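Local coordinates for protein cysteine protease (Xylella fastidiosa, PDB 3OIS) that probably cleaves peptide bonds as a papain-family cysteine peptidase, and binds uridine-5'-diphosphate, at residues A[45-50]-A[185-190]; A[52-57]-A[194-199]; A[189-194]-A[273-278]. All coordinates share one frame; numbering follows the deposited sequence. Where two conformers were deposited one is given.

Interaction 1 of 3, residues A[45-50]-A[185-190]; sequences FSYTPE and SRVAQD. With UDP (uridine-5'-diphosphate), chain E.
Ser-46 and Arg-186 form a single parallel beta bridge, in which both backbone bonds belong to Arg-186. Its N gives a hydrogen bond to Phe-45 O at 2.8 Å, and its O accepts one from Tyr-47 N at 2.8 Å, nearly straight at 170°. Ser-46, between these partners, turns its small hydroxymethyl away. Ser-185 points its side chain toward the loop, and its small size lets it sit close to Tyr-47; the given conformer puts OG at the edge of the phenol ring, but a second conformer makes this placement uncertain. With CG anti to its backbone N (chi1 177°), Tyr-47 runs alongside Val-187, whose CG2 is 4.1 Å from Tyr-47 CB. Farther along, a water continues the pairing, donating to Tyr-47 O and accepting from Ala-188 N.

The bridge presents Phe-45 to UDP. Phe-45 N donates to UDP O2 at 3.0 Å, while the uracil lies nearly parallel over one face of the phenyl ring, with UDP N3 3.3 Å above the ring centre. Tyr-184 O, next to Ser-185, is a further partner of UDP. The extended Arg-186 carries its guanidinium to salt bridges with Asp-44, Asp-38 and Asp-282. In this contact the base meets a flat apolar surface and a directional backbone bond, while three carboxylates offset the arginine's charge and probably fix the guanidinium, which in turn steadies UDP-binding Asp-44.

Interaction 2 of 3, residues A[52-57]-A[194-199]; sequences SVIAAL and LKACLA
Leu-57 CD2 stands over one face of the flat peptide group joining Lys-195 to Ala-196, 3.7 Å from Ala-196 N. No aromatic ring of the two segments takes part, and no hydrogen bond crosses between them; the nearby ring of Tyr-244 touches both Leu-57 and Lys-195.

Ala-196 is the focus. Its single methyl meets Val-53 CG1 and Ile-54 CG1, each 3.9 Å from Ala-196 CB, while Leu-57 CD2 comes down on the helix backbone, 3.6 Å from Ala-196 CA. Alanine suits the place because its one methyl lets three side chains converge while the backbones stay close, Ile-54 CA lying 5.6 Å from Ala-196 CA. Val-53 sends CG1 opposite its own backbone N (chi1 174°), and from there the same methyl also reaches toward Ala-199 CB at 4.3 Å, a second small residue three positions on. A bond from Ala-56 N to Val-53 O bends the chain after Ile-54, and Leu-57 comes back against helix 191-199. Its other branch, CD1, meets the aliphatic stem of Lys-195 at about a right angle, 4.1 Å from Lys-195 CB. Lysine suits this border position, since its methylenes pack while its extended chain carries NZ outward to a salt bridge with Asp-246.

Around this pair, Pro-49 touches both Ile-54 and Ala-196, and Val-200 lies against Val-53. Leu-198, on another side of helix 191-199, packs on Cys-241 of strand 233-245 and on Phe-251 of strand 250-254, so the helix is layered between the sheet and the short helix 51-55.

Interaction 3 of 3, residues A[189-194]-A[273-278]; sequences QDIDHL and YISNTQ
Gln-189 reaches across to Ile-274 and Asn-276 from the centre of an inverse gamma turn, just ahead of the N-cap of helix 191-199 in this papain-family domain. Its fully extended side chain, with CG opposite the backbone N (chi1 176°), spans the gap to the backbone carbonyls around Ile-274 and Asn-276. There NE2 donates to Ile-274 O at 2.9 Å (161°), the acceptor lying close to the amide plane. Glutamine suits the place because its NH2 offers two N-H groups, used for Ile-274 O and Ala-280 O, with Asn-276 O only weakly engaged at 3.2 Å from Gln-189 NE2. The other end of the amide, OE1, lies 3.3 Å from Thr-277 CG2, and a water also sits 2.8 Å from Gln-189 OE1 and within bonding distance of Thr-277 O. Asn-276 shapes the receiving turn from within: its OD1 accepts from Gln-278 N, an Asx turn.

Asp-190 follows as N-cap. Its side chain sets off away from residues 273-278, and aspartate is short enough for OD1 to reach the first helical N-H groups, accepting weakly from Asp-192 N and His-193 N. Ile-191 then lays its CG1 and CD1 along Ser-275, with Ile-191 CG1 3.7 Å from Ser-275 CB. Ser-275 offers its CB to the isoleucine, while its OG is hydrogen-bonded to Tyr-271 O. One turn later Leu-194 enters the buried layer bounded by Phe-251 and Phe-283, where it and Ile-274 extend toward each other tip to tip, Leu-194 CD1 standing 3.9 Å from Ile-274 CD1.

In the fold
Helix 191-199 and the strand leading into it unite the three contacts. Interaction 1 uses the end of strand 183-186, interaction 3 the turn and first part of the helix, and interaction 2 its later part; interactions 1 and 3 share Gln-189 and Asp-190, and interactions 2 and 3 share Leu-194. The centre of interaction 1 lies about 11 Å from each of the other two centres, which are about 14 Å apart. Residues 45-57 come early in the chain and run along strand and helix in the same order, whereas 273-278 come back from near the C-terminal end. The loop that carries Phe-45 is thus packed, through residues 45-57, against the strand and helix of the antiparallel-sheet side of the papain-like fold.

Interaction 1 of 3, residues A[45-50]-A[185-190]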
ATOM      1  N   PHE A  45       4.889  15.722  -7.915  1.00 14.91           N
ATOM      2  CA  PHE A  45       4.615  16.818  -7.005  1.00 16.69           C
ATOM      3  C   PHE A  45       5.323  16.458  -5.725  1.00 18.59           C
ATOM      4  O   PHE A  45       5.400  15.263  -5.342  1.00 16.81           O
ATOM      5  CB  PHE A  45       3.091  16.932  -6.691  1.00 16.89           C
ATOM      6  CG  PHE A  45       2.235  17.417  -7.844  1.00 16.81           C
ATOM      7  CD1 PHE A  45       2.748  17.596  -9.147  1.00 19.24           C
ATOM      8  CD2 PHE A  45       0.902  17.802  -7.603  1.00 16.49           C
ATOM      9  CE1 PHE A  45       1.929  18.018 -10.183  1.00 17.37           C
ATOM     10  CE2 PHE A  45       0.039  18.224  -8.617  1.00 20.23           C
ATOM     11  CZ  PHE A  45       0.556  18.390  -9.925  1.00 22.91           C
ATOM     12  N   SER A  46       5.792  17.500  -5.029  1.00 19.72           N
ATOM     13  CA  SER A  46       6.420  17.358  -3.700  1.00 19.58           C
ATOM     14  C   SER A  46       5.424  17.727  -2.621  1.00 20.25           C
ATOM     15  O   SER A  46       4.793  18.781  -2.683  1.00 21.35           O
ATOM     16  CB  SER A  46       7.580  18.301  -3.519  1.00 21.39           C
ATOM     17  OG  SER A  46       8.524  18.010  -4.471  1.00 27.09           O
ATOM     18  N   TYR A  47       5.258  16.833  -1.649  1.00 18.65           N
ATOM     19  CA  TYR A  47       4.438  17.150  -0.463  1.00 19.47           C
ATOM     20  C   TYR A  47       5.248  18.124   0.416  1.00 19.93           C
ATOM     21  O   TYR A  47       6.362  17.830   0.811  1.00 20.38           O
ATOM     22  CB  TYR A  47       4.071  15.837   0.267  1.00 19.46           C
ATOM     23  CG  TYR A  47       3.290  16.079   1.541  1.00 17.96           C
ATOM     24  CD1 TYR A  47       1.908  16.189   1.475  1.00 18.55           C
ATOM     25  CD2 TYR A  47       3.937  16.271   2.780  1.00 20.98           C
ATOM     26  CE1 TYR A  47       1.137  16.401   2.633  1.00 22.31           C
ATOM     27  CE2 TYR A  47       3.130  16.532   3.975  1.00 18.46           C
ATOM     28  CZ  TYR A  47       1.785  16.560   3.840  1.00 19.90           C
ATOM     29  OH  TYR A  47       1.036  16.798   4.929  1.00 19.11           O
ATOM     30  N   THR A  48       4.737  19.323   0.674  1.00 19.83           N
ATOM     31  CA  THR A  48       5.568  20.285   1.354  1.00 21.69           C
ATOM     32  C   THR A  48       4.909  20.572   2.667  1.00 20.32           C
ATOM     33  O   THR A  48       3.943  21.289   2.697  1.00 21.08           O
ATOM     34  CB  THR A  48       5.700  21.599   0.514  1.00 21.64           C
ATOM     35  OG1 THR A  48       6.254  21.253  -0.768  1.00 26.10           O
ATOM     36  CG2 THR A  48       6.664  22.628   1.232  1.00 24.08           C
ATOM     37  N   PRO A  49       5.426  19.993   3.756  1.00 20.12           N
ATOM     38  CA  PRO A  49       4.795  20.197   5.046  1.00 21.31           C
ATOM     39  C   PRO A  49       5.011  21.651   5.464  1.00 21.73           C
ATOM     40  O   PRO A  49       6.043  22.248   5.087  1.00 23.05           O
ATOM     41  CB  PRO A  49       5.614  19.315   6.006  1.00 20.38           C
ATOM     42  CG  PRO A  49       6.376  18.335   5.134  1.00 21.97           C
ATOM     43  CD  PRO A  49       6.662  19.191   3.875  1.00 22.42           C
ATOM     44  N   GLU A  50       4.041  22.194   6.165  1.00 22.95           N
ATOM     45  CA  GLU A  50       4.163  23.537   6.776  0.50 23.98           C
ATOM     46  C   GLU A  50       5.356  23.593   7.713  1.00 24.28           C
ATOM     47  O   GLU A  50       5.525  22.705   8.571  1.00 25.18           O
ATOM     48  CB  GLU A  50       2.891  23.878   7.548  0.50 23.62           C
ATOM     49  CG  GLU A  50       1.794  24.449   6.685  0.50 25.21           C
ATOM     50  CD  GLU A  50       2.257  25.662   5.912  0.50 27.72           C
ATOM     51  OE1 GLU A  50       3.036  26.465   6.472  0.50 23.64           O
ATOM     52  OE2 GLU A  50       1.849  25.800   4.740  0.50 31.10           O
ATOM     53  N   SER A 185       1.089  13.531  -4.149  1.00 14.90           N
ATOM     54  CA  SER A 185       2.450  14.076  -4.035  0.50 14.37           C
ATOM     55  C   SER A 185       3.355  13.159  -3.258  1.00 12.90           C
ATOM     56  O   SER A 185       2.919  12.409  -2.354  1.00 15.12           O
ATOM     57  CB  SER A 185       2.482  15.466  -3.401  0.50 15.78           C
ATOM     58  OG  SER A 185       1.830  15.518  -2.124  0.50 12.31           O
ATOM     59  N   ARG A 186       4.650  13.210  -3.576  1.00 14.62           N
ATOM     60  CA  ARG A 186       5.640  12.443  -2.821  1.00 14.33           C
ATOM     61  C   ARG A 186       6.132  13.093  -1.552  1.00 16.36           C
ATOM     62  O   ARG A 186       6.533  14.292  -1.545  1.00 16.79           O
ATOM     63  CB  ARG A 186       6.964  12.264  -3.633  1.00 15.34           C
ATOM     64  CG  ARG A 186       6.824  11.398  -4.732  1.00 17.58           C
ATOM     65  CD  ARG A 186       8.212  11.076  -5.270  1.00 18.92           C
ATOM     66  NE  ARG A 186       8.033  10.211  -6.414  1.00 18.04           N
ATOM     67  CZ  ARG A 186       8.152   8.861  -6.360  1.00 18.94           C
ATOM     68  NH1 ARG A 186       8.509   8.265  -5.202  1.00 16.25           N
ATOM     69  NH2 ARG A 186       7.950   8.154  -7.485  1.00 15.44           N
ATOM     70  N   VAL A 187       6.218  12.304  -0.508  1.00 15.50           N
ATOM     71  CA  VAL A 187       6.825  12.733   0.757  1.00 18.28           C
ATOM     72  C   VAL A 187       8.267  12.382   0.779  1.00 19.76           C
ATOM     73  O   VAL A 187       8.661  11.273   0.390  1.00 18.80           O
ATOM     74  CB  VAL A 187       6.183  12.118   2.038  1.00 18.43           C
ATOM     75  CG1 VAL A 187       6.723  12.867   3.265  1.00 20.42           C
ATOM     76  CG2 VAL A 187       4.644  12.216   2.081  1.00 20.06           C
ATOM     77  N   ALA A 188       9.089  13.357   1.200  1.00 21.87           N
ATOM     78  CA  ALA A 188      10.516  13.169   1.293  1.00 21.68           C
ATOM     79  C   ALA A 188      10.821  12.111   2.284  1.00 22.21           C
ATOM     80  O   ALA A 188      10.164  11.974   3.338  1.00 23.37           O
ATOM     81  CB  ALA A 188      11.199  14.466   1.723  1.00 22.14           C
ATOM     82  N   GLN A 189      11.816  11.312   1.964  1.00 22.10           N
ATOM     83  CA  GLN A 189      12.157  10.245   2.905  1.00 20.64           C
ATOM     84  C   GLN A 189      13.055  10.832   3.995  1.00 23.04           C
ATOM     85  O   GLN A 189      14.317  10.664   4.025  1.00 20.92           O
ATOM     86  CB  GLN A 189      12.828   9.091   2.141  1.00 19.15           C
ATOM     87  CG  GLN A 189      13.291   8.004   3.029  1.00 18.01           C
ATOM     88  CD  GLN A 189      13.717   6.783   2.221  1.00 22.68           C
ATOM     89  OE1 GLN A 189      14.072   6.908   1.039  1.00 26.32           O
ATOM     90  NE2 GLN A 189      13.622   5.614   2.818  1.00 17.83           N
ATOM     91  N   ASP A 190      12.392  11.464   4.947  1.00 19.39           N
ATOM     92  CA  ASP A 190      13.047  12.257   5.962  1.00 21.65           C
ATOM     93  C   ASP A 190      12.093  12.048   7.096  1.00 20.15           C
ATOM     94  O   ASP A 190      10.930  12.289   6.910  1.00 20.16           O
ATOM     95  CB  ASP A 190      13.082  13.739   5.486  1.00 20.82           C
ATOM     96  CG  ASP A 190      13.496  14.680   6.560  1.00 25.00           C
ATOM     97  OD1 ASP A 190      12.893  14.701   7.601  1.00 25.22           O
ATOM     98  OD2 ASP A 190      14.452  15.468   6.396  1.00 33.13           O
TER
HETATM   99  N1  UDP E 292       1.481  14.541 -11.147  1.00 16.50           N
HETATM  100  C2  UDP E 292       1.658  14.442  -9.795  1.00 14.97           C
HETATM  101  N3  UDP E 292       0.565  14.687  -8.972  1.00 14.54           N
HETATM  102  C4  UDP E 292      -0.649  15.009  -9.487  1.00 15.48           C
HETATM  103  C5  UDP E 292      -0.835  15.156 -10.874  1.00 16.83           C
HETATM  104  C6  UDP E 292       0.248  14.798 -11.689  1.00 16.94           C
HETATM  105  O2  UDP E 292       2.696  14.144  -9.295  1.00 13.61           O
HETATM  106  O4  UDP E 292      -1.560  15.304  -8.646  1.00 14.13           O
HETATM  107  C1' UDP E 292       2.725  14.390 -11.979  1.00 17.20           C
HETATM  108  C2' UDP E 292       3.226  12.966 -12.094  1.00 19.48           C
HETATM  109  O2' UDP E 292       4.634  13.087 -12.290  1.00 16.98           O
HETATM  110  C3' UDP E 292       2.568  12.591 -13.362  1.00 18.83           C
HETATM  111  C4' UDP E 292       2.745  13.867 -14.217  1.00 19.83           C
HETATM  112  O4' UDP E 292       2.527  14.948 -13.286  1.00 19.50           O
HETATM  113  O3' UDP E 292       3.334  11.531 -13.930  1.00 18.71           O
HETATM  114  C5' UDP E 292       1.777  13.864 -15.395  1.00 18.87           C
HETATM  115  O5' UDP E 292       0.460  13.879 -14.848  1.00 22.70           O
HETATM  116  PA  UDP E 292      -0.800  14.250 -15.632  1.00 24.54           P
HETATM  117  O1A UDP E 292      -2.056  13.806 -14.988  1.00 23.18           O
HETATM  118  O2A UDP E 292      -0.767  15.679 -16.055  1.00 25.95           O
HETATM  119  O3A UDP E 292      -0.523  13.327 -16.945  1.00 32.94           O
HETATM  120  PB  UDP E 292      -1.417  12.833 -18.199  1.00 34.50           P
HETATM  121  O1B UDP E 292      -0.669  13.171 -19.405  1.00 39.37           O
HETATM  122  O2B UDP E 292      -1.597  11.426 -17.952  1.00 32.20           O
HETATM  123  O3B UDP E 292      -2.767  13.481 -18.252  1.00 36.52           O
HETATM  124  O   HOH W   1       8.258  16.135   1.690  1.00 27.04           O

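Interaction 2 of 3, residues A[52-57]-A[194-199]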
ATOM      1  N   SER A  52       5.755  25.317  10.208  1.00 24.67           N
ATOM      2  CA  SER A  52       5.301  25.380  11.615  1.00 24.62           C
ATOM      3  C   SER A  52       5.014  24.025  12.239  1.00 22.60           C
ATOM      4  O   SER A  52       5.189  23.830  13.461  1.00 22.11           O
ATOM      5  CB  SER A  52       4.095  26.342  11.828  1.00 24.71           C
ATOM      6  OG  SER A  52       3.005  26.068  10.955  1.00 27.99           O
ATOM      7  N   VAL A  53       4.599  23.103  11.379  1.00 22.67           N
ATOM      8  CA  VAL A  53       4.269  21.745  11.795  1.00 21.44           C
ATOM      9  C   VAL A  53       5.548  20.983  12.074  1.00 21.54           C
ATOM     10  O   VAL A  53       5.708  20.388  13.147  1.00 20.99           O
ATOM     11  CB  VAL A  53       3.463  21.078  10.680  1.00 20.76           C
ATOM     12  CG1 VAL A  53       3.237  19.616  11.010  1.00 20.97           C
ATOM     13  CG2 VAL A  53       2.168  21.773  10.521  1.00 22.31           C
ATOM     14  N   ILE A  54       6.488  21.070  11.142  1.00 21.20           N
ATOM     15  CA  ILE A  54       7.820  20.432  11.333  1.00 23.97           C
ATOM     16  C   ILE A  54       8.535  20.906  12.587  1.00 24.33           C
ATOM     17  O   ILE A  54       9.199  20.120  13.327  1.00 24.03           O
ATOM     18  CB  ILE A  54       8.716  20.615  10.074  1.00 24.45           C
ATOM     19  CG1 ILE A  54       8.216  19.736   8.911  1.00 27.28           C
ATOM     20  CG2 ILE A  54      10.248  20.276  10.368  1.00 27.08           C
ATOM     21  CD1 ILE A  54       8.791  20.271   7.532  1.00 33.39           C
ATOM     22  N   ALA A  55       8.407  22.198  12.845  1.00 24.16           N
ATOM     23  CA  ALA A  55       9.054  22.775  14.037  1.00 26.35           C
ATOM     24  C   ALA A  55       8.481  22.282  15.342  1.00 26.64           C
ATOM     25  O   ALA A  55       9.180  22.353  16.360  1.00 30.30           O
ATOM     26  CB  ALA A  55       8.992  24.326  14.010  1.00 26.28           C
ATOM     27  N   ALA A  56       7.230  21.809  15.305  1.00 24.81           N
ATOM     28  CA  ALA A  56       6.496  21.456  16.498  1.00 25.18           C
ATOM     29  C   ALA A  56       5.780  20.109  16.389  1.00 23.85           C
ATOM     30  O   ALA A  56       4.567  20.013  16.572  1.00 24.46           O
ATOM     31  CB  ALA A  56       5.478  22.573  16.858  1.00 25.43           C
ATOM     32  N   LEU A  57       6.557  19.061  16.115  1.00 22.01           N
ATOM     33  CA  LEU A  57       5.985  17.709  15.987  1.00 20.91           C
ATOM     34  C   LEU A  57       5.655  17.098  17.325  1.00 19.89           C
ATOM     35  O   LEU A  57       6.456  17.165  18.268  1.00 21.77           O
ATOM     36  CB  LEU A  57       6.978  16.772  15.236  1.00 20.36           C
ATOM     37  CG  LEU A  57       7.322  17.214  13.841  1.00 21.93           C
ATOM     38  CD1 LEU A  57       8.581  16.524  13.268  1.00 19.52           C
ATOM     39  CD2 LEU A  57       6.094  16.993  12.947  1.00 18.31           C
ATOM     40  N   LEU A 194       7.894  12.650   7.227  1.00 15.52           N
ATOM     41  CA  LEU A 194       6.923  11.575   7.457  1.00 14.54           C
ATOM     42  C   LEU A 194       6.117  11.878   8.721  1.00 13.48           C
ATOM     43  O   LEU A 194       4.914  11.633   8.754  1.00 15.35           O
ATOM     44  CB  LEU A 194       7.573  10.197   7.603  1.00 13.64           C
ATOM     45  CG  LEU A 194       8.525   9.847   6.426  1.00 16.17           C
ATOM     46  CD1 LEU A 194       9.236   8.420   6.664  1.00 17.88           C
ATOM     47  CD2 LEU A 194       7.724   9.833   5.141  1.00 15.14           C
ATOM     48  N   LYS A 195       6.787  12.391   9.743  1.00 13.64           N
ATOM     49  CA  LYS A 195       6.020  12.674  10.978  1.00 17.06           C
ATOM     50  C   LYS A 195       5.053  13.838  10.719  1.00 15.59           C
ATOM     51  O   LYS A 195       3.908  13.814  11.197  1.00 16.13           O
ATOM     52  CB  LYS A 195       6.919  12.960  12.190  1.00 15.24           C
ATOM     53  CG  LYS A 195       7.798  11.821  12.754  1.00 15.08           C
ATOM     54  CD  LYS A 195       8.749  12.439  13.845  1.00 19.43           C
ATOM     55  CE  LYS A 195       9.415  11.334  14.608  1.00 22.49           C
ATOM     56  NZ  LYS A 195      10.334  11.927  15.649  1.00 20.09           N
ATOM     57  N   ALA A 196       5.498  14.871  10.001  1.00 17.41           N
ATOM     58  CA  ALA A 196       4.668  16.062   9.781  1.00 16.95           C
ATOM     59  C   ALA A 196       3.429  15.687   8.987  1.00 18.04           C
ATOM     60  O   ALA A 196       2.326  16.230   9.235  1.00 17.32           O
ATOM     61  CB  ALA A 196       5.418  17.081   9.031  1.00 17.24           C
ATOM     62  N   CYS A 197       3.610  14.771   8.020  1.00 14.94           N
ATOM     63  CA  CYS A 197       2.460  14.292   7.233  1.00 15.27           C
ATOM     64  C   CYS A 197       1.395  13.683   8.188  1.00 14.99           C
ATOM     65  O   CYS A 197       0.194  14.018   8.135  1.00 15.18           O
ATOM     66  CB  CYS A 197       2.950  13.231   6.213  1.00 14.40           C
ATOM     67  SG  CYS A 197       1.712  12.738   5.017  1.00 19.37           S
ATOM     68  N   LEU A 198       1.863  12.766   9.051  1.00 14.45           N
ATOM     69  CA  LEU A 198       0.941  12.101   9.967  1.00 15.07           C
ATOM     70  C   LEU A 198       0.359  13.106  11.005  1.00 16.38           C
ATOM     71  O   LEU A 198      -0.802  12.958  11.429  1.00 14.50           O
ATOM     72  CB  LEU A 198       1.689  10.965  10.669  1.00 14.32           C
ATOM     73  CG  LEU A 198       2.093   9.801   9.730  1.00 12.71           C
ATOM     74  CD1 LEU A 198       3.213   8.981  10.475  1.00 13.01           C
ATOM     75  CD2 LEU A 198       0.863   8.947   9.334  1.00 14.15           C
ATOM     76  N   ALA A 199       1.207  14.031  11.427  1.00 15.80           N
ATOM     77  CA  ALA A 199       0.781  15.049  12.406  1.00 17.98           C
ATOM     78  C   ALA A 199      -0.415  15.917  12.003  1.00 18.98           C
ATOM     79  O   ALA A 199      -1.193  16.399  12.905  1.00 20.39           O
ATOM     80  CB  ALA A 199       1.930  15.922  12.794  1.00 17.47           C
TER

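Interaction 3 of 3, residues A[189-194]-A[273-278]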
ATOM      1  N   GLN A 189      11.816  11.312   1.964  1.00 22.10           N
ATOM      2  CA  GLN A 189      12.157  10.245   2.905  1.00 20.64           C
ATOM      3  C   GLN A 189      13.055  10.832   3.995  1.00 23.04           C
ATOM      4  O   GLN A 189      14.317  10.664   4.025  1.00 20.92           O
ATOM      5  CB  GLN A 189      12.828   9.091   2.141  1.00 19.15           C
ATOM      6  CG  GLN A 189      13.291   8.004   3.029  1.00 18.01           C
ATOM      7  CD  GLN A 189      13.717   6.783   2.221  1.00 22.68           C
ATOM      8  OE1 GLN A 189      14.072   6.908   1.039  1.00 26.32           O
ATOM      9  NE2 GLN A 189      13.622   5.614   2.818  1.00 17.83           N
ATOM     10  N   ASP A 190      12.392  11.464   4.947  1.00 19.39           N
ATOM     11  CA  ASP A 190      13.047  12.257   5.962  1.00 21.65           C
ATOM     12  C   ASP A 190      12.093  12.048   7.096  1.00 20.15           C
ATOM     13  O   ASP A 190      10.930  12.289   6.910  1.00 20.16           O
ATOM     14  CB  ASP A 190      13.082  13.739   5.486  1.00 20.82           C
ATOM     15  CG  ASP A 190      13.496  14.680   6.560  1.00 25.00           C
ATOM     16  OD1 ASP A 190      12.893  14.701   7.601  1.00 25.22           O
ATOM     17  OD2 ASP A 190      14.452  15.468   6.396  1.00 33.13           O
ATOM     18  N   ILE A 191      12.587  11.634   8.267  1.00 19.61           N
ATOM     19  CA  ILE A 191      11.682  11.238   9.380  1.00 20.94           C
ATOM     20  C   ILE A 191      10.742  12.400   9.774  1.00 20.38           C
ATOM     21  O   ILE A 191       9.543  12.206  10.014  1.00 19.54           O
ATOM     22  CB  ILE A 191      12.473  10.699  10.560  1.00 22.01           C
ATOM     23  CG1 ILE A 191      12.938   9.293  10.247  1.00 26.79           C
ATOM     24  CG2 ILE A 191      11.654  10.634  11.839  1.00 25.98           C
ATOM     25  CD1 ILE A 191      14.129   8.956  11.126  1.00 30.67           C
ATOM     26  N   ASP A 192      11.265  13.620   9.777  1.00 20.47           N
ATOM     27  CA  ASP A 192      10.420  14.744  10.214  1.00 19.74           C
ATOM     28  C   ASP A 192       9.328  15.062   9.182  1.00 19.05           C
ATOM     29  O   ASP A 192       8.240  15.564   9.516  1.00 18.72           O
ATOM     30  CB  ASP A 192      11.320  15.975  10.421  1.00 20.65           C
ATOM     31  CG  ASP A 192      12.166  15.891  11.680  1.00 25.22           C
ATOM     32  OD1 ASP A 192      11.968  15.044  12.591  1.00 27.20           O
ATOM     33  OD2 ASP A 192      13.012  16.787  11.780  1.00 32.56           O
ATOM     34  N   HIS A 193       9.593  14.782   7.924  1.00 16.72           N
ATOM     35  CA  HIS A 193       8.569  14.978   6.899  1.00 16.52           C
ATOM     36  C   HIS A 193       7.488  13.904   6.987  1.00 17.01           C
ATOM     37  O   HIS A 193       6.330  14.225   6.870  1.00 17.06           O
ATOM     38  CB  HIS A 193       9.156  14.983   5.521  1.00 17.08           C
ATOM     39  CG  HIS A 193       9.861  16.253   5.197  1.00 19.59           C
ATOM     40  ND1 HIS A 193       9.541  17.017   4.097  1.00 24.09           N
ATOM     41  CD2 HIS A 193      10.847  16.917   5.855  1.00 22.02           C
ATOM     42  CE1 HIS A 193      10.303  18.094   4.080  1.00 23.89           C
ATOM     43  NE2 HIS A 193      11.111  18.055   5.128  1.00 21.89           N
ATOM     44  N   LEU A 194       7.894  12.650   7.227  1.00 15.52           N
ATOM     45  CA  LEU A 194       6.923  11.575   7.457  1.00 14.54           C
ATOM     46  C   LEU A 194       6.117  11.878   8.721  1.00 13.48           C
ATOM     47  O   LEU A 194       4.914  11.633   8.754  1.00 15.35           O
ATOM     48  CB  LEU A 194       7.573  10.197   7.603  1.00 13.64           C
ATOM     49  CG  LEU A 194       8.525   9.847   6.426  1.00 16.17           C
ATOM     50  CD1 LEU A 194       9.236   8.420   6.664  1.00 17.88           C
ATOM     51  CD2 LEU A 194       7.724   9.833   5.141  1.00 15.14           C
ATOM     52  N   TYR A 273      14.614   1.898   9.848  1.00 14.95           N
ATOM     53  CA  TYR A 273      14.224   1.079   8.708  1.00 14.24           C
ATOM     54  C   TYR A 273      13.575   2.018   7.681  1.00 16.05           C
ATOM     55  O   TYR A 273      14.016   2.095   6.521  1.00 15.11           O
ATOM     56  CB  TYR A 273      13.253   0.027   9.225  1.00 13.78           C
ATOM     57  CG  TYR A 273      12.991  -1.170   8.295  1.00 13.48           C
ATOM     58  CD1 TYR A 273      13.120  -2.446   8.819  1.00 14.18           C
ATOM     59  CD2 TYR A 273      12.640  -1.034   6.925  1.00 13.85           C
ATOM     60  CE1 TYR A 273      12.868  -3.545   8.083  1.00 16.08           C
ATOM     61  CE2 TYR A 273      12.449  -2.186   6.122  1.00 14.49           C
ATOM     62  CZ  TYR A 273      12.513  -3.437   6.729  1.00 16.77           C
ATOM     63  OH  TYR A 273      12.330  -4.605   6.014  1.00 16.80           O
ATOM     64  N   ILE A 274      12.517   2.732   8.092  1.00 15.25           N
ATOM     65  CA  ILE A 274      11.792   3.557   7.136  1.00 15.09           C
ATOM     66  C   ILE A 274      12.637   4.671   6.482  1.00 16.20           C
ATOM     67  O   ILE A 274      12.361   5.069   5.337  1.00 18.07           O
ATOM     68  CB  ILE A 274      10.508   4.149   7.817  1.00 15.50           C
ATOM     69  CG1 ILE A 274       9.435   4.440   6.769  1.00 15.04           C
ATOM     70  CG2 ILE A 274      10.934   5.377   8.689  1.00 14.93           C
ATOM     71  CD1 ILE A 274       7.968   4.775   7.404  1.00 13.64           C
ATOM     72  N   SER A 275      13.642   5.169   7.195  1.00 15.93           N
ATOM     73  CA  SER A 275      14.443   6.279   6.702  1.00 17.69           C
ATOM     74  C   SER A 275      15.628   5.820   5.865  1.00 17.20           C
ATOM     75  O   SER A 275      16.286   6.660   5.315  1.00 16.72           O
ATOM     76  CB  SER A 275      14.911   7.124   7.918  1.00 18.47           C
ATOM     77  OG  SER A 275      15.877   6.415   8.664  1.00 21.90           O
ATOM     78  N   ASN A 276      15.848   4.500   5.772  1.00 18.46           N
ATOM     79  CA  ASN A 276      16.920   3.936   4.951  1.00 18.38           C
ATOM     80  C   ASN A 276      16.523   3.850   3.459  1.00 18.36           C
ATOM     81  O   ASN A 276      15.581   3.147   3.103  1.00 16.49           O
ATOM     82  CB  ASN A 276      17.377   2.590   5.529  1.00 16.64           C
ATOM     83  CG  ASN A 276      18.662   2.069   4.873  1.00 21.63           C
ATOM     84  OD1 ASN A 276      18.951   2.404   3.750  1.00 20.04           O
ATOM     85  ND2 ASN A 276      19.463   1.286   5.617  1.00 22.99           N
ATOM     86  N   THR A 277      17.223   4.609   2.591  1.00 18.04           N
ATOM     87  CA  THR A 277      16.909   4.621   1.169  1.00 19.41           C
ATOM     88  C   THR A 277      17.107   3.270   0.506  1.00 17.47           C
ATOM     89  O   THR A 277      16.519   3.059  -0.580  1.00 18.44           O
ATOM     90  CB  THR A 277      17.751   5.668   0.406  1.00 21.75           C
ATOM     91  OG1 THR A 277      19.137   5.388   0.642  1.00 26.79           O
ATOM     92  CG2 THR A 277      17.351   7.016   0.857  1.00 21.06           C
ATOM     93  N   GLN A 278      17.839   2.343   1.156  1.00 17.25           N
ATOM     94  CA  GLN A 278      18.066   0.988   0.690  0.50 16.54           C
ATOM     95  C   GLN A 278      17.007  -0.017   1.191  1.00 16.46           C
ATOM     96  O   GLN A 278      17.035  -1.199   0.896  1.00 19.10           O
ATOM     97  CB  GLN A 278      19.473   0.565   1.121  0.50 15.94           C
ATOM     98  CG  GLN A 278      20.343   0.098  -0.039  0.50 15.82           C
ATOM     99  CD  GLN A 278      21.662  -0.471   0.439  0.50 16.75           C
ATOM    100  OE1 GLN A 278      22.206  -0.056   1.466  0.50 15.87           O
ATOM    101  NE2 GLN A 278      22.147  -1.440  -0.265  0.50 14.95           N
TER
HETATM  102  O   HOH W   2      14.707   5.233  -1.115  1.00 25.86           O